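PDB 7A0Q: CrtC domain-containing protein from Fusarium vanettenii 77-13-4, which is a kievitone hydratase, a lyase that probably adds water to the phytoalexin kievitone and so helps the fungus disarm a plant defence compound. Local coordinates for residues S134-Y139 against I149-T154; A153-V158 against P179-E184. All coordinates share one frame; numbering follows the deposited sequence.

Interaction 1. Residues S134-Y139 against I149-T154; sequences SKLRSY and ITYDAT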
loop_
_atom_site.group_PDB
_atom_site.type_symbol
_atom_site.label_atom_id
_atom_site.label_comp_id
_atom_site.label_asym_id
_atom_site.label_seq_id
_atom_site.Cartn_x
_atom_site.Cartn_y
_atom_site.Cartn_z
ATOM N N SER A 134 9.339 -15.512 1.390
ATOM C CA SER A 134 8.867 -16.386 2.460
ATOM C C SER A 134 8.954 -15.734 3.830
ATOM O O SER A 134 8.204 -16.122 4.736
ATOM C CB SER A 134 9.662 -17.693 2.463
ATOM O OG SER A 134 9.401 -18.436 1.291
ATOM N N LYS A 135 9.830 -14.748 4.003
ATOM C CA LYS A 135 9.850 -13.987 5.247
ATOM C C LYS A 135 10.409 -12.604 4.968
ATOM O O LYS A 135 11.567 -12.468 4.571
ATOM C CB LYS A 135 10.666 -14.690 6.334
ATOM C CG LYS A 135 10.399 -14.117 7.721
ATOM C CD LYS A 135 11.097 -14.935 8.804
ATOM C CE LYS A 135 10.822 -14.351 10.184
ATOM N NZ LYS A 135 11.621 -15.062 11.237
ATOM N N LEU A 136 9.572 -11.600 5.186
ATOM C CA LEU A 136 9.914 -10.189 5.109
ATOM C C LEU A 136 9.564 -9.561 6.447
ATOM O O LEU A 136 8.713 -10.077 7.178
ATOM C CB LEU A 136 9.141 -9.490 3.978
ATOM C CG LEU A 136 9.444 -9.999 2.573
ATOM C CD1 LEU A 136 8.349 -9.523 1.600
ATOM C CD2 LEU A 136 10.809 -9.514 2.126
ATOM N N ARG A 137 10.207 -8.440 6.768
ATOM C CA ARG A 137 10.027 -7.800 8.067
ATOM C C ARG A 137 9.895 -6.295 7.896
ATOM O O ARG A 137 10.752 -5.668 7.266
ATOM C CB ARG A 137 11.197 -8.115 9.009
ATOM C CG ARG A 137 11.035 -7.530 10.423
ATOM C CD ARG A 137 12.305 -7.722 11.288
ATOM N NE ARG A 137 12.709 -9.122 11.356
ATOM C CZ ARG A 137 12.226 -10.004 12.233
ATOM N NH1 ARG A 137 11.319 -9.632 13.124
ATOM N NH2 ARG A 137 12.647 -11.261 12.212
ATOM N N SER A 138 8.822 -5.727 8.455
ATOM C CA SER A 138 8.651 -4.281 8.602
ATOM C C SER A 138 8.753 -3.946 10.082
ATOM O O SER A 138 7.991 -4.482 10.888
ATOM C CB SER A 138 7.304 -3.802 8.048
ATOM O OG SER A 138 7.233 -3.981 6.645
ATOM N N TYR A 139 9.675 -3.057 10.445
ATOM C CA TYR A 139 9.905 -2.798 11.862
ATOM C C TYR A 139 10.146 -1.316 12.115
ATOM O O TYR A 139 10.639 -0.580 11.254
ATOM C CB TYR A 139 11.078 -3.632 12.398
ATOM C CG TYR A 139 12.405 -3.266 11.783
ATOM C CD1 TYR A 139 12.773 -3.772 10.539
ATOM C CD2 TYR A 139 13.279 -2.396 12.427
ATOM C CE1 TYR A 139 13.980 -3.432 9.955
ATOM C CE2 TYR A 139 14.500 -2.051 11.852
ATOM C CZ TYR A 139 14.842 -2.579 10.621
ATOM O OH TYR A 139 16.038 -2.244 10.026
ATOM N N ILE A 149 6.979 -6.611 12.598
ATOM C CA ILE A 149 5.987 -7.400 11.881
ATOM C C ILE A 149 6.699 -8.207 10.807
ATOM O O ILE A 149 7.433 -7.639 9.991
ATOM C CB ILE A 149 4.920 -6.492 11.241
ATOM C CG1 ILE A 149 4.251 -5.631 12.315
ATOM C CG2 ILE A 149 3.923 -7.328 10.485
ATOM C CD1 ILE A 149 3.283 -4.576 11.765
ATOM N N THR A 150 6.481 -9.522 10.794
ATOM C CA THR A 150 6.998 -10.352 9.718
ATOM C C THR A 150 5.850 -10.889 8.879
ATOM O O THR A 150 4.724 -11.032 9.357
ATOM C CB THR A 150 7.840 -11.519 10.240
ATOM O OG1 THR A 150 7.055 -12.341 11.118
ATOM C CG2 THR A 150 9.069 -10.992 10.973
ATOM N N TYR A 151 6.127 -11.147 7.604
ATOM C CA TYR A 151 5.064 -11.662 6.754
ATOM C C TYR A 151 5.653 -12.560 5.677
ATOM O O TYR A 151 6.829 -12.463 5.314
ATOM C CB TYR A 151 4.193 -10.534 6.141
ATOM C CG TYR A 151 4.954 -9.284 5.761
ATOM C CD1 TYR A 151 5.280 -8.326 6.716
ATOM C CD2 TYR A 151 5.357 -9.069 4.446
ATOM C CE1 TYR A 151 6.002 -7.191 6.374
ATOM C CE2 TYR A 151 6.076 -7.941 4.100
ATOM C CZ TYR A 151 6.387 -7.006 5.063
ATOM O OH TYR A 151 7.109 -5.885 4.717
ATOM N N ASP A 152 4.803 -13.462 5.197
ATOM C CA ASP A 152 5.166 -14.553 4.299
ATOM C C ASP A 152 4.200 -14.480 3.122
ATOM O O ASP A 152 2.980 -14.501 3.320
ATOM C CB ASP A 152 5.063 -15.890 5.053
ATOM C CG ASP A 152 5.361 -17.114 4.195
ATOM O OD1 ASP A 152 5.581 -16.996 2.973
ATOM O OD2 ASP A 152 5.378 -18.232 4.773
ATOM N N ALA A 153 4.744 -14.379 1.907
ATOM C CA ALA A 153 3.953 -14.030 0.725
ATOM C C ALA A 153 3.149 -15.226 0.207
ATOM O O ALA A 153 3.238 -15.622 -0.955
ATOM C CB ALA A 153 4.862 -13.469 -0.358
ATOM N N THR A 154 2.314 -15.765 1.099
ATOM C CA THR A 154 1.390 -16.857 0.820
ATOM C C THR A 154 0.162 -16.384 0.045
ATOM O O THR A 154 -0.968 -16.724 0.398
ATOM C CB THR A 154 0.962 -17.486 2.152
ATOM O OG1 THR A 154 0.188 -16.519 2.889
ATOM C CG2 THR A 154 2.172 -17.890 2.956
#
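Tyr151 carries CG between its backbone N and carbonyl carbon (chi1 37°), while Ser138 keeps OG beside its own N. The far end of the tyrosine ring comes nearer to segment 134-139, and the two hydroxyls are hydrogen-bonded, Ser138 OG 2.7 Å from Tyr151 OH near the plane of the ring. Nearer the start of strand 136-139, Leu136 CB packs 3.4 Å from Tyr151 CE2, and Leu136 O lies above the ring toward its rim. The side chains of Arg137 and Thr150 point the same way on the sheet face that Tyr151 does not use, where Thr150 CG2 sits 3.4 Å from Arg137 NH1, over one guanidinium face. Salt bridges to Asp148 and Glu128 hold that guanidinium. The axes of strands 136-139 and 149-152 run antiparallel, at 155°. Two hydrogen-bonded pairs, Leu136 with Tyr151 and Ser138 with Ile149, flank the non-hydrogen-bonded pair Arg137–Thr150. In the first, Leu136 N to Tyr151 O is 2.9 Å with a nearly straight N-H...O angle of 162°. The hairpin thus has two chemically distinct faces: a buried one, where the phenol is hydrogen-bonded to a serine that also bonds Ser61, and a partly exposed one, where a methyl group lies over one face of a guanidinium paired with two acids.

Interaction 2. Residues A153-V158 against P179-E184; sequences ATTGAV and PSAKTE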
loop_
_atom_site.group_PDB
_atom_site.type_symbol
_atom_site.label_atom_id
_atom_site.label_comp_id
_atom_site.label_asym_id
_atom_site.label_seq_id
_atom_site.Cartn_x
_atom_site.Cartn_y
_atom_site.Cartn_z
ATOM N N ALA A 153 4.744 -14.379 1.907
ATOM C CA ALA A 153 3.953 -14.030 0.725
ATOM C C ALA A 153 3.149 -15.226 0.207
ATOM O O ALA A 153 3.238 -15.622 -0.955
ATOM C CB ALA A 153 4.862 -13.469 -0.358
ATOM N N THR A 154 2.314 -15.765 1.099
ATOM C CA THR A 154 1.390 -16.857 0.820
ATOM C C THR A 154 0.162 -16.384 0.045
ATOM O O THR A 154 -0.968 -16.724 0.398
ATOM C CB THR A 154 0.962 -17.486 2.152
ATOM O OG1 THR A 154 0.188 -16.519 2.889
ATOM C CG2 THR A 154 2.172 -17.890 2.956
ATOM N N THR A 155 0.370 -15.596 -1.013
ATOM C CA THR A 155 -0.715 -14.819 -1.596
ATOM C C THR A 155 -0.380 -14.525 -3.057
ATOM O O THR A 155 0.765 -14.190 -3.381
ATOM C CB THR A 155 -0.933 -13.528 -0.785
ATOM O OG1 THR A 155 -2.063 -12.807 -1.288
ATOM C CG2 THR A 155 0.331 -12.632 -0.785
ATOM N N GLY A 156 -1.373 -14.682 -3.930
ATOM C CA GLY A 156 -1.149 -14.482 -5.360
ATOM C C GLY A 156 -0.870 -13.018 -5.696
ATOM O O GLY A 156 -1.597 -12.116 -5.264
ATOM N N ALA A 157 0.191 -12.777 -6.469
ATOM C CA ALA A 157 0.617 -11.407 -6.736
ATOM C C ALA A 157 -0.375 -10.662 -7.623
ATOM O O ALA A 157 -1.028 -11.245 -8.498
ATOM C CB ALA A 157 1.993 -11.381 -7.410
ATOM N N VAL A 158 -0.493 -9.357 -7.360
ATOM C CA VAL A 158 -1.161 -8.401 -8.244
ATOM C C VAL A 158 -0.068 -7.810 -9.122
ATOM O O VAL A 158 0.794 -7.077 -8.633
ATOM C CB VAL A 158 -1.868 -7.294 -7.448
ATOM C CG1 VAL A 158 -2.500 -6.255 -8.384
ATOM C CG2 VAL A 158 -2.900 -7.882 -6.476
ATOM N N PRO A 179 -1.113 -9.337 -1.718
ATOM C CA PRO A 179 -2.234 -8.697 -0.998
ATOM C C PRO A 179 -2.562 -9.219 0.394
ATOM O O PRO A 179 -2.982 -8.434 1.252
ATOM C CB PRO A 179 -3.435 -8.931 -1.929
ATOM C CG PRO A 179 -2.867 -9.382 -3.206
ATOM C CD PRO A 179 -1.564 -10.042 -2.928
ATOM N N SER A 180 -2.368 -10.513 0.639
ATOM C CA SER A 180 -2.891 -11.150 1.846
ATOM C C SER A 180 -1.851 -12.074 2.465
ATOM O O SER A 180 -2.114 -13.247 2.748
ATOM C CB SER A 180 -4.174 -11.912 1.523
ATOM O OG SER A 180 -5.198 -11.012 1.155
ATOM N N ALA A 181 -0.656 -11.537 2.699
ATOM C CA ALA A 181 0.440 -12.328 3.243
ATOM C C ALA A 181 0.190 -12.696 4.702
ATOM O O ALA A 181 -0.272 -11.873 5.495
ATOM C CB ALA A 181 1.756 -11.545 3.141
ATOM N N LYS A 182 0.505 -13.943 5.047
ATOM C CA LYS A 182 0.474 -14.367 6.446
ATOM C C LYS A 182 1.393 -13.484 7.281
ATOM O O LYS A 182 2.539 -13.234 6.905
ATOM C CB LYS A 182 0.893 -15.836 6.551
ATOM C CG LYS A 182 0.820 -16.408 7.958
ATOM C CD LYS A 182 1.229 -17.877 7.969
ATOM C CE LYS A 182 1.303 -18.388 9.410
ATOM N NZ LYS A 182 1.772 -19.800 9.496
ATOM N N THR A 183 0.886 -13.023 8.425
ATOM C CA THR A 183 1.530 -12.003 9.237
ATOM C C THR A 183 1.684 -12.473 10.678
ATOM O O THR A 183 0.742 -13.006 11.264
ATOM C CB THR A 183 0.689 -10.723 9.203
ATOM O OG1 THR A 183 0.480 -10.339 7.836
ATOM C CG2 THR A 183 1.365 -9.604 9.959
ATOM N N GLU A 184 2.866 -12.232 11.251
ATOM C CA GLU A 184 3.170 -12.534 12.649
ATOM C C GLU A 184 3.950 -11.368 13.243
ATOM O O GLU A 184 4.361 -10.443 12.539
ATOM C CB GLU A 184 3.971 -13.837 12.787
ATOM C CG GLU A 184 3.233 -15.072 12.305
ATOM C CD GLU A 184 4.019 -16.336 12.554
ATOM O OE1 GLU A 184 4.586 -16.884 11.585
ATOM O OE2 GLU A 184 4.073 -16.779 13.722
#
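Thr155 faces the corner at Ser180 with OG1 anti to its backbone N (chi1 -176°), which sets the oxygen 3.0 Å from Ser180 N, and the bond is bent, with an N-H...O angle of 141°. The same hydroxyl is hydrogen-bonded to Glu31 OE1, so the threonine joins the corner to the N-terminal part of the chain. Its CG2, between the backbone N and carbonyl carbon, rests 3.7 Å from Pro179 N. The proline ring is met from two directions: Gly156 O comes to 3.1 Å from Pro179 CD, and Val158 CG2, the branch beside the valine's own backbone N, packs 3.6 Å from Pro179 CG. At the other end, Thr154 OG1 receives a weak, long bond from Lys182 N at 3.4 Å; its stronger partner is Glu31 O. The Lys182 chain is extended and leads away, leaving CB as its point of approach to Thr154 OG1. Ala181 adds CB, 4.1 Å from Ala153 CA. An inverse gamma turn is centred on Thr154, closed by a weak bond from Thr155 N to Ala153 O. The contact sets an irregular inter-strand connection, 153-158, against the corner of strand 171-189, within the antiparallel, lipocalin-like N-terminal domain of the CrtC family.

From the N terminus, strand 136-142 turns back into strand 145-152, and interaction 1 closes this short hairpin, with nine residues between its segments. Ala153 and Thr154 belong to both contacts, so interaction 2 begins where interaction 1 ends. It closes the next loop, whose twenty intervening residues include most of strand 158-168 and the first part of strand 171-189. The two closures follow each other, their centres about 9 Å apart. Strand 145-152 lies between 136-142, its partner in interaction 1, and 171-189, consistent with the probable hydrogen bonds Asp152 N–Lys182 O (2.8 Å) and Thr150 N–Glu184 O (2.9 Å), while interaction 2 sets the following loop against the corner of 171-189.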